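Local coordinates for outer membrane protein SusF (PDB 4FE9), which binds starch at the surface of the Bacteroides cell through carbohydrate-binding modules, before the starch is transported into the periplasm for degradation, at residues N379-Q384 with G424-T429; T294-F299 with I414-K419; S97-A102 with I138-A143. One frame throughout, in Å; residues are numbered along the deposited sequence.

Contact 1 of 3, residues N379-Q384 with G424-T429; sequences NGWDAQ and GDWWKT. With NA (sodium ion), chain I.
NE2 of Gln384 folds back onto its own loop and donates to O of Trp381 at 3.0 Å, with an N-H...O angle of 159° and the acceptor near the amide plane. The bond fixes the turn of the amide and leaves its oxygen near CD1 and NE1 of the Trp426 indole: OE1 of Gln384 lies 3.9 Å from CD1 of Trp426, a contact without a hydrogen bond. Trp381 meets the same indole with the outer rim of its six-membered ring, CZ3 of Trp381 standing 3.5 Å from CZ2 of Trp426. The ring planes are inclined by 41°, so the pair is oblique. Trp426 projects from a 3-10 turn with CG between backbone N and carbonyl carbon (chi1 66°), which brings CB of Trp427 over one indole face. Met373, Arg413 and Cys415 also pack on Trp426. Replacing Trp426 with an alanine would probably open a gap between the two loops and leave the Trp381 rim and the Gln384 oxygen without their common partner. Behind Trp381 the loop wraps a sodium ion, bound by O of Gly380 at 2.6 Å and O of Ala383 at 2.2 Å; Ser377, Tyr378 and Asp389 complete the site. The chemistry is thus divided: a sodium ion shared with flanking residues and an amide bond shape 379-384, whereas the meeting with 424-429 rests on van der Waals contact with one indole.

Contact 2 of 3, residues T294-F299 with I414-K419; sequences TFWGIF and ICVNPK. With EDO (1,2-ethanediol), chain F.
Val416 provides the apolar core of this contact, turning one methyl to Trp296 and the other to Ile298. The CH-pi interaction comes first: CG2 of Val416 sits 3.7 Å from the centroid of the Trp296 six-membered ring and only 6° off its normal, so the methyl lies squarely over the face. The valine points at the indole from the other side of the interface. Aliphatic packing adds the second branch, with CG1 of Val416 3.7 Å from CD1 of Ile298, the two side chains running antiparallel alongside each other; the same CG1 is 4.0 Å from CZ3 of Trp296. With chi1 at -61°, CG1 lies beside the backbone N and CG2 between N and the carbonyl carbon, which splits the methyls between Ile298 and Trp296. Pro418 packs on Tyr353 of strand 348-357. Thr429 and Phe431 add to the surroundings of the indole.

Polar bonds hold the backbones and do not cross between the segments. O of Val416 accepts from OG1 of Thr429. Strand 294-301 is bonded to both neighbours, through Trp296 to Val286 and through Gly297 and Phe299 to Val352 and Tyr350. N of Ile298 donates almost straight, 2.7 Å and 172°, to O1 of a 1,2-ethanediol, probably from the crystallisation liquor, which is also bonded to Ala284 O and Tyr440 OH.

Alternation along the strand sends Trp296 and Ile298 to one face, which meets Val416 in segment 414-419. This is an interdomain interface in which a beta-sheet face of the second carbohydrate-binding module packs against the third.

Contact 3 of 3, residues S97-A102 with I138-A143; sequences SVTQEA and ITLQPA. With EDO (1,2-ethanediol), chain D.
Thr99 faces the strand from the helix and meets Leu140 with its whole branched end. OG1 of Thr99 lies 3.9 Å from CD2 of Leu140, and CG2 of Thr99 is 4.0 Å from the same methyl, which therefore nestles against both branches. The hydroxyl is satisfied within the helix, where it bonds to O of Leu95; that leaves plain van der Waals contact towards the leucine. With OG1 beside the backbone N and CG2 anti to it (chi1 -65°), the threonine can make the helix bond and the leucine contact together. It also packs on Arg111 and Leu113 of the adjacent strand.

Gln100, next in line, starts off to one side and reaches Pro142 through an extended chain. Its CG passes 4.1 Å from CG of Pro142, and NE2 of Gln100 comes within 3.8 Å of CB of Pro142. The proline thus packs along the side chain, while the amide is fixed at both ends: NE2 bonds to OD1 of Asp96 and OE1 accepts from NE of Arg106. Gln100 and Glu101 also touch Phe224, in the first carbohydrate-binding module. Helical bonds continue at the end of the segment, N of Ala102 donating to O of Val98 at 2.9 Å.

Leu140 and Pro142 point to the helix, whereas Gln141 between them points away, an alternation that carries on one residue past the strand. The result is a helix lying on one face of a beta-sheet, here at the end of strand 128-141 in the N-terminal domain, whose family belongs to the immunoglobulin-like E-set clan.

Overall arrangement
Contacts 1 and 2 are neighbours, about 14 Å between centres, and their segments alternate along the chain; contact 3 lies on the other side of the molecule's centre, about 50 Å and 45 Å centre to centre from contacts 1 and 2. Thr429 at the end of contact 1 touches Val416 and Trp296 of contact 2. Contacts 2 and 3 are buried, contact 1 only partly. Contact 1 joins two loops within the third module, contact 2 two modules, and contact 3 helix and sheet in the N-terminal domain. An indole meets an indole and an amide in contact 1 and a valine methyl in contact 2; contact 3 pairs aliphatic groups with polar side chains bonded outside it.

Contact 1 of 3, residues N379-Q384 with G424-T429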
loop_
_atom_site.group_PDB
_atom_site.type_symbol
_atom_site.label_atom_id
_atom_site.label_comp_id
_atom_site.label_asym_id
_atom_site.label_seq_id
_atom_site.Cartn_x
_atom_site.Cartn_y
_atom_site.Cartn_z
ATOM N N ASN A 379 -10.449 -36.972 -6.805
ATOM C CA ASN A 379 -11.137 -36.646 -8.063
ATOM C C ASN A 379 -10.189 -35.972 -9.075
ATOM O O ASN A 379 -10.636 -35.205 -9.935
ATOM C CB ASN A 379 -12.360 -35.724 -7.821
ATOM C CG ASN A 379 -13.570 -36.469 -7.266
ATOM O OD1 ASN A 379 -13.482 -37.643 -6.897
ATOM N ND2 ASN A 379 -14.698 -35.761 -7.155
ATOM N N GLY A 380 -8.890 -36.222 -8.924
ATOM C CA GLY A 380 -7.900 -35.806 -9.920
ATOM C C GLY A 380 -7.780 -34.292 -9.995
ATOM O O GLY A 380 -7.676 -33.610 -8.955
ATOM N N TRP A 381 -7.776 -33.770 -11.221
ATOM C CA TRP A 381 -7.640 -32.336 -11.458
ATOM C C TRP A 381 -8.958 -31.648 -11.171
ATOM O O TRP A 381 -9.089 -30.435 -11.319
ATOM C CB TRP A 381 -7.225 -32.061 -12.926
ATOM C CG TRP A 381 -5.770 -32.332 -13.214
ATOM C CD1 TRP A 381 -5.258 -33.334 -13.999
ATOM C CD2 TRP A 381 -4.634 -31.602 -12.704
ATOM N NE1 TRP A 381 -3.882 -33.262 -14.024
ATOM C CE2 TRP A 381 -3.469 -32.225 -13.222
ATOM C CE3 TRP A 381 -4.492 -30.450 -11.917
ATOM C CZ2 TRP A 381 -2.182 -31.725 -12.991
ATOM C CZ3 TRP A 381 -3.205 -29.976 -11.646
ATOM C CH2 TRP A 381 -2.067 -30.621 -12.175
ATOM N N ASP A 382 -9.975 -32.441 -10.872
ATOM C CA ASP A 382 -11.324 -31.929 -10.859
ATOM C C ASP A 382 -11.719 -31.344 -9.497
ATOM O O ASP A 382 -12.538 -30.435 -9.415
ATOM C CB ASP A 382 -12.306 -32.987 -11.330
ATOM C CG ASP A 382 -12.858 -32.678 -12.722
ATOM O OD1 ASP A 382 -12.194 -33.037 -13.730
ATOM O OD2 ASP A 382 -13.843 -31.909 -12.805
ATOM N N ALA A 383 -11.025 -31.772 -8.461
ATOM C CA ALA A 383 -11.077 -31.094 -7.183
ATOM C C ALA A 383 -9.683 -30.670 -6.834
ATOM O O ALA A 383 -8.803 -31.500 -6.733
ATOM C CB ALA A 383 -11.620 -32.034 -6.114
ATOM N N GLN A 384 -9.477 -29.358 -6.697
ATOM C CA GLN A 384 -8.131 -28.781 -6.537
ATOM C C GLN A 384 -8.004 -28.020 -5.232
ATOM O O GLN A 384 -8.796 -27.131 -4.963
ATOM C CB GLN A 384 -7.814 -27.818 -7.703
ATOM C CG GLN A 384 -7.368 -28.496 -8.997
ATOM C CD GLN A 384 -7.203 -27.485 -10.146
ATOM O OE1 GLN A 384 -6.795 -26.343 -9.924
ATOM N NE2 GLN A 384 -7.581 -27.881 -11.347
ATOM N N GLY A 424 -6.372 -20.549 -9.216
ATOM C CA GLY A 424 -6.009 -20.833 -10.595
ATOM C C GLY A 424 -4.493 -20.803 -10.813
ATOM O O GLY A 424 -3.985 -21.469 -11.696
ATOM N N ASP A 425 -3.793 -20.008 -10.001
ATOM C CA ASP A 425 -2.355 -19.813 -10.125
ATOM C C ASP A 425 -1.582 -20.592 -9.060
ATOM O O ASP A 425 -0.465 -20.205 -8.668
ATOM C CB ASP A 425 -2.021 -18.331 -10.000
ATOM C CG ASP A 425 -2.444 -17.522 -11.240
ATOM O OD1 ASP A 425 -2.759 -18.138 -12.288
ATOM O OD2 ASP A 425 -2.455 -16.275 -11.144
ATOM N N TRP A 426 -2.138 -21.726 -8.649
ATOM C CA TRP A 426 -1.435 -22.625 -7.726
ATOM C C TRP A 426 -0.041 -22.988 -8.248
ATOM O O TRP A 426 0.892 -23.120 -7.473
ATOM C CB TRP A 426 -2.251 -23.900 -7.511
ATOM C CG TRP A 426 -2.369 -24.729 -8.741
ATOM C CD1 TRP A 426 -3.304 -24.604 -9.717
ATOM C CD2 TRP A 426 -1.422 -25.703 -9.212
ATOM N NE1 TRP A 426 -3.037 -25.484 -10.753
ATOM C CE2 TRP A 426 -1.897 -26.183 -10.451
ATOM C CE3 TRP A 426 -0.245 -26.247 -8.683
ATOM C CZ2 TRP A 426 -1.209 -27.154 -11.199
ATOM C CZ3 TRP A 426 0.434 -27.228 -9.416
ATOM C CH2 TRP A 426 -0.063 -27.683 -10.648
ATOM N N TRP A 427 0.108 -23.061 -9.577
ATOM C CA TRP A 427 1.373 -23.565 -10.168
ATOM C C TRP A 427 2.500 -22.514 -10.045
ATOM O O TRP A 427 3.635 -22.784 -10.382
ATOM C CB TRP A 427 1.166 -23.901 -11.626
ATOM C CG TRP A 427 0.485 -22.811 -12.365
ATOM C CD1 TRP A 427 -0.861 -22.667 -12.548
ATOM C CD2 TRP A 427 1.095 -21.687 -12.982
ATOM N NE1 TRP A 427 -1.123 -21.501 -13.206
ATOM C CE2 TRP A 427 0.055 -20.862 -13.465
ATOM C CE3 TRP A 427 2.431 -21.254 -13.121
ATOM C CZ2 TRP A 427 0.298 -19.685 -14.195
ATOM C CZ3 TRP A 427 2.673 -20.042 -13.811
ATOM C CH2 TRP A 427 1.607 -19.265 -14.308
ATOM N N LYS A 428 2.147 -21.292 -9.665
ATOM C CA LYS A 428 3.174 -20.268 -9.408
ATOM C C LYS A 428 4.053 -20.581 -8.198
ATOM O O LYS A 428 5.090 -19.953 -7.994
ATOM C CB LYS A 428 2.538 -18.893 -9.295
ATOM C CG LYS A 428 2.048 -18.375 -10.682
ATOM C CD LYS A 428 1.256 -17.061 -10.583
ATOM C CE LYS A 428 0.861 -16.602 -11.965
ATOM N NZ LYS A 428 0.568 -15.189 -12.004
ATOM N N THR A 429 3.580 -21.488 -7.353
ATOM C CA THR A 429 4.317 -21.890 -6.175
ATOM C C THR A 429 4.269 -23.401 -6.051
ATOM O O THR A 429 3.679 -23.961 -5.112
ATOM C CB THR A 429 3.756 -21.199 -4.849
ATOM O OG1 THR A 429 2.365 -21.503 -4.694
ATOM C CG2 THR A 429 3.921 -19.657 -4.921
HETATM NA NA NA I . -7.676 -33.314 -6.327
#

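Contact 2 of 3, residues T294-F299 with I414-K419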
loop_
_atom_site.group_PDB
_atom_site.type_symbol
_atom_site.label_atom_id
_atom_site.label_comp_id
_atom_site.label_asym_id
_atom_site.label_seq_id
_atom_site.Cartn_x
_atom_site.Cartn_y
_atom_site.Cartn_z
ATOM N N THR A 294 8.363 -11.064 -5.043
ATOM C CA THR A 294 7.598 -11.866 -4.114
ATOM C C THR A 294 8.137 -13.276 -3.957
ATOM O O THR A 294 8.563 -13.914 -4.948
ATOM C CB THR A 294 6.125 -11.902 -4.486
ATOM O OG1 THR A 294 5.946 -12.669 -5.681
ATOM C CG2 THR A 294 5.620 -10.503 -4.717
ATOM N N PHE A 295 8.109 -13.774 -2.713
ATOM C CA PHE A 295 8.877 -14.966 -2.312
ATOM C C PHE A 295 8.107 -15.705 -1.243
ATOM O O PHE A 295 7.215 -15.129 -0.609
ATOM C CB PHE A 295 10.256 -14.577 -1.742
ATOM C CG PHE A 295 11.086 -13.799 -2.671
ATOM C CD1 PHE A 295 11.970 -14.432 -3.521
ATOM C CD2 PHE A 295 11.054 -12.420 -2.655
ATOM C CE1 PHE A 295 12.730 -13.697 -4.425
ATOM C CE2 PHE A 295 11.837 -11.672 -3.530
ATOM C CZ PHE A 295 12.657 -12.312 -4.428
ATOM N N TRP A 296 8.431 -16.973 -1.053
ATOM C CA TRP A 296 7.806 -17.784 -0.026
ATOM C C TRP A 296 8.741 -18.892 0.471
ATOM O O TRP A 296 9.802 -19.170 -0.138
ATOM C CB TRP A 296 6.466 -18.363 -0.502
ATOM C CG TRP A 296 6.604 -19.437 -1.603
ATOM C CD1 TRP A 296 6.817 -19.220 -2.945
ATOM C CD2 TRP A 296 6.719 -20.856 -1.406
ATOM N NE1 TRP A 296 7.062 -20.422 -3.594
ATOM C CE2 TRP A 296 6.948 -21.442 -2.680
ATOM C CE3 TRP A 296 6.737 -21.678 -0.272
ATOM C CZ2 TRP A 296 7.066 -22.799 -2.852
ATOM C CZ3 TRP A 296 6.792 -23.042 -0.448
ATOM C CH2 TRP A 296 6.945 -23.598 -1.725
ATOM N N GLY A 297 8.448 -19.397 1.668
ATOM C CA GLY A 297 9.142 -20.553 2.176
ATOM C C GLY A 297 8.311 -21.225 3.231
ATOM O O GLY A 297 7.410 -20.610 3.807
ATOM N N ILE A 298 8.595 -22.487 3.491
ATOM C CA ILE A 298 8.025 -23.151 4.670
ATOM C C ILE A 298 9.084 -23.434 5.704
ATOM O O ILE A 298 10.177 -23.904 5.369
ATOM C CB ILE A 298 7.283 -24.405 4.302
ATOM C CG1 ILE A 298 5.933 -24.034 3.703
ATOM C CG2 ILE A 298 7.088 -25.314 5.551
ATOM C CD1 ILE A 298 5.201 -25.177 3.054
ATOM N N PHE A 299 8.889 -22.857 6.891
ATOM C CA PHE A 299 9.947 -22.768 7.884
ATOM C C PHE A 299 9.387 -23.136 9.260
ATOM O O PHE A 299 8.171 -23.064 9.486
ATOM C CB PHE A 299 10.539 -21.359 7.949
ATOM C CG PHE A 299 11.247 -20.929 6.699
ATOM C CD1 PHE A 299 12.479 -21.498 6.339
ATOM C CD2 PHE A 299 10.741 -19.886 5.932
ATOM C CE1 PHE A 299 13.136 -21.098 5.182
ATOM C CE2 PHE A 299 11.399 -19.471 4.768
ATOM C CZ PHE A 299 12.635 -20.025 4.436
ATOM N N ILE A 414 2.799 -31.128 -6.678
ATOM C CA ILE A 414 2.672 -30.634 -5.293
ATOM C C ILE A 414 2.726 -29.093 -5.326
ATOM O O ILE A 414 3.509 -28.499 -6.115
ATOM C CB ILE A 414 3.841 -31.128 -4.411
ATOM C CG1 ILE A 414 4.220 -32.577 -4.771
ATOM C CG2 ILE A 414 3.488 -30.998 -2.899
ATOM C CD1 ILE A 414 5.589 -32.988 -4.245
ATOM N N CYS A 415 1.923 -28.444 -4.476
ATOM C CA CYS A 415 2.026 -26.999 -4.310
ATOM C C CYS A 415 1.698 -26.491 -2.890
ATOM O O CYS A 415 1.238 -27.258 -2.018
ATOM C CB CYS A 415 1.166 -26.268 -5.342
ATOM S SG CYS A 415 -0.618 -26.380 -5.007
ATOM N N VAL A 416 2.047 -25.229 -2.649
ATOM C CA VAL A 416 1.308 -24.372 -1.719
ATOM C C VAL A 416 0.483 -23.376 -2.521
ATOM O O VAL A 416 0.532 -23.380 -3.749
ATOM C CB VAL A 416 2.266 -23.602 -0.803
ATOM C CG1 VAL A 416 3.109 -24.579 0.033
ATOM C CG2 VAL A 416 3.174 -22.706 -1.638
ATOM N N ASN A 417 -0.347 -22.594 -1.838
ATOM C CA ASN A 417 -1.073 -21.506 -2.473
ATOM C C ASN A 417 -1.317 -20.376 -1.459
ATOM O O ASN A 417 -2.283 -20.406 -0.734
ATOM C CB ASN A 417 -2.424 -22.009 -3.015
ATOM C CG ASN A 417 -3.252 -20.891 -3.706
ATOM O OD1 ASN A 417 -4.423 -20.650 -3.354
ATOM N ND2 ASN A 417 -2.660 -20.257 -4.747
ATOM N N PRO A 418 -0.450 -19.353 -1.451
ATOM C CA PRO A 418 -0.658 -18.200 -0.542
ATOM C C PRO A 418 -1.976 -17.446 -0.782
ATOM O O PRO A 418 -2.540 -17.488 -1.878
ATOM C CB PRO A 418 0.549 -17.291 -0.834
ATOM C CG PRO A 418 1.556 -18.214 -1.589
ATOM C CD PRO A 418 0.694 -19.151 -2.356
ATOM N N LYS A 419 -2.460 -16.765 0.255
ATOM C CA LYS A 419 -3.669 -15.937 0.138
ATOM C C LYS A 419 -3.603 -15.064 -1.075
ATOM O O LYS A 419 -4.606 -14.877 -1.758
ATOM C CB LYS A 419 -3.854 -15.045 1.390
ATOM C CG LYS A 419 -4.728 -15.666 2.475
ATOM C CD LYS A 419 -4.656 -17.212 2.433
ATOM C CE LYS A 419 -5.575 -17.877 3.493
ATOM N NZ LYS A 419 -5.378 -19.373 3.528
HETATM C C1 EDO F . 11.845 -23.622 2.189
HETATM O O1 EDO F . 10.447 -23.757 1.904
HETATM C C2 EDO F . 12.362 -22.463 1.373
HETATM O O2 EDO F . 13.773 -22.350 1.574
#

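Contact 3 of 3, residues S97-A102 with I138-A143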
loop_
_atom_site.group_PDB
_atom_site.type_symbol
_atom_site.label_atom_id
_atom_site.label_comp_id
_atom_site.label_asym_id
_atom_site.label_seq_id
_atom_site.Cartn_x
_atom_site.Cartn_y
_atom_site.Cartn_z
ATOM N N SER A 97 -8.540 24.462 -0.437
ATOM C CA SER A 97 -7.231 23.784 -0.383
ATOM C C SER A 97 -7.077 22.908 0.849
ATOM O O SER A 97 -6.568 21.789 0.784
ATOM C CB SER A 97 -6.088 24.821 -0.429
ATOM O OG SER A 97 -5.955 25.348 -1.730
ATOM N N VAL A 98 -7.429 23.442 1.996
ATOM C CA VAL A 98 -7.222 22.695 3.207
ATOM C C VAL A 98 -8.171 21.476 3.258
ATOM O O VAL A 98 -7.808 20.411 3.768
ATOM C CB VAL A 98 -7.372 23.622 4.462
ATOM C CG1 VAL A 98 -7.501 22.807 5.696
ATOM C CG2 VAL A 98 -6.141 24.547 4.568
ATOM N N THR A 99 -9.381 21.634 2.705
ATOM C CA THR A 99 -10.360 20.552 2.690
ATOM C C THR A 99 -9.822 19.381 1.829
ATOM O O THR A 99 -9.910 18.199 2.222
ATOM C CB THR A 99 -11.757 21.041 2.095
ATOM O OG1 THR A 99 -12.337 22.026 2.965
ATOM C CG2 THR A 99 -12.740 19.850 1.991
ATOM N N GLN A 100 -9.176 19.724 0.714
ATOM C CA GLN A 100 -8.742 18.700 -0.240
ATOM C C GLN A 100 -7.511 17.961 0.302
ATOM O O GLN A 100 -7.484 16.770 0.309
ATOM C CB GLN A 100 -8.491 19.335 -1.622
ATOM C CG GLN A 100 -9.778 19.928 -2.278
ATOM C CD GLN A 100 -9.538 20.454 -3.697
ATOM O OE1 GLN A 100 -8.792 19.873 -4.443
ATOM N NE2 GLN A 100 -10.254 21.508 -4.078
ATOM N N GLU A 101 -6.644 18.683 0.988
ATOM C CA GLU A 101 -5.558 18.053 1.762
ATOM C C GLU A 101 -6.029 17.130 2.875
ATOM O O GLU A 101 -5.642 15.967 2.918
ATOM C CB GLU A 101 -4.612 19.101 2.326
ATOM C CG GLU A 101 -3.885 19.839 1.253
ATOM C CD GLU A 101 -2.718 19.020 0.669
ATOM O OE1 GLU A 101 -2.449 17.882 1.167
ATOM O OE2 GLU A 101 -2.062 19.527 -0.282
ATOM N N ALA A 102 -6.934 17.615 3.718
ATOM C CA ALA A 102 -7.486 16.785 4.777
ATOM C C ALA A 102 -7.967 15.451 4.259
ATOM O O ALA A 102 -7.841 14.446 4.952
ATOM C CB ALA A 102 -8.610 17.497 5.488
ATOM N N ILE A 138 -19.046 22.636 9.476
ATOM C CA ILE A 138 -19.557 23.060 8.201
ATOM C C ILE A 138 -19.180 21.993 7.157
ATOM O O ILE A 138 -18.511 20.980 7.483
ATOM C CB ILE A 138 -18.962 24.431 7.773
ATOM C CG1 ILE A 138 -17.464 24.292 7.540
ATOM C CG2 ILE A 138 -19.232 25.534 8.868
ATOM C CD1 ILE A 138 -16.901 25.424 6.758
ATOM N N THR A 139 -19.694 22.158 5.949
ATOM C CA THR A 139 -19.288 21.307 4.840
ATOM C C THR A 139 -18.936 22.116 3.617
ATOM O O THR A 139 -19.285 23.303 3.520
ATOM C CB THR A 139 -20.383 20.362 4.462
ATOM O OG1 THR A 139 -21.457 21.101 3.849
ATOM C CG2 THR A 139 -20.878 19.593 5.708
ATOM N N LEU A 140 -18.094 21.522 2.768
ATOM C CA LEU A 140 -17.632 22.172 1.567
ATOM C C LEU A 140 -17.516 21.101 0.476
ATOM O O LEU A 140 -17.042 19.982 0.732
ATOM C CB LEU A 140 -16.256 22.842 1.794
ATOM C CG LEU A 140 -15.587 23.549 0.602
ATOM C CD1 LEU A 140 -14.819 24.826 1.011
ATOM C CD2 LEU A 140 -14.654 22.600 -0.157
ATOM N N GLN A 141 -17.965 21.435 -0.713
ATOM C CA GLN A 141 -17.860 20.520 -1.836
ATOM C C GLN A 141 -16.924 21.098 -2.864
ATOM O O GLN A 141 -17.232 22.121 -3.495
ATOM C CB GLN A 141 -19.240 20.308 -2.472
ATOM C CG GLN A 141 -19.209 19.353 -3.704
ATOM C CD GLN A 141 -20.512 19.383 -4.479
ATOM O OE1 GLN A 141 -21.512 19.861 -3.986
ATOM N NE2 GLN A 141 -20.478 18.940 -5.703
ATOM N N PRO A 142 -15.797 20.425 -3.088
ATOM C CA PRO A 142 -14.853 20.922 -4.078
ATOM C C PRO A 142 -15.489 20.945 -5.452
ATOM O O PRO A 142 -16.544 20.355 -5.641
ATOM C CB PRO A 142 -13.722 19.893 -4.034
ATOM C CG PRO A 142 -13.775 19.331 -2.663
ATOM C CD PRO A 142 -15.250 19.299 -2.311
ATOM N N ALA A 143 -14.902 21.711 -6.361
ATOM C CA ALA A 143 -15.486 21.949 -7.678
ATOM C C ALA A 143 -15.467 20.650 -8.488
ATOM O O ALA A 143 -14.806 19.664 -8.108
ATOM C CB ALA A 143 -14.736 23.003 -8.402
HETATM C C1 EDO D . -23.274 20.288 -7.695
HETATM O O1 EDO D . -22.582 19.140 -8.221
HETATM C C2 EDO D . -22.461 21.538 -7.996
HETATM O O2 EDO D . -21.929 21.475 -9.343
#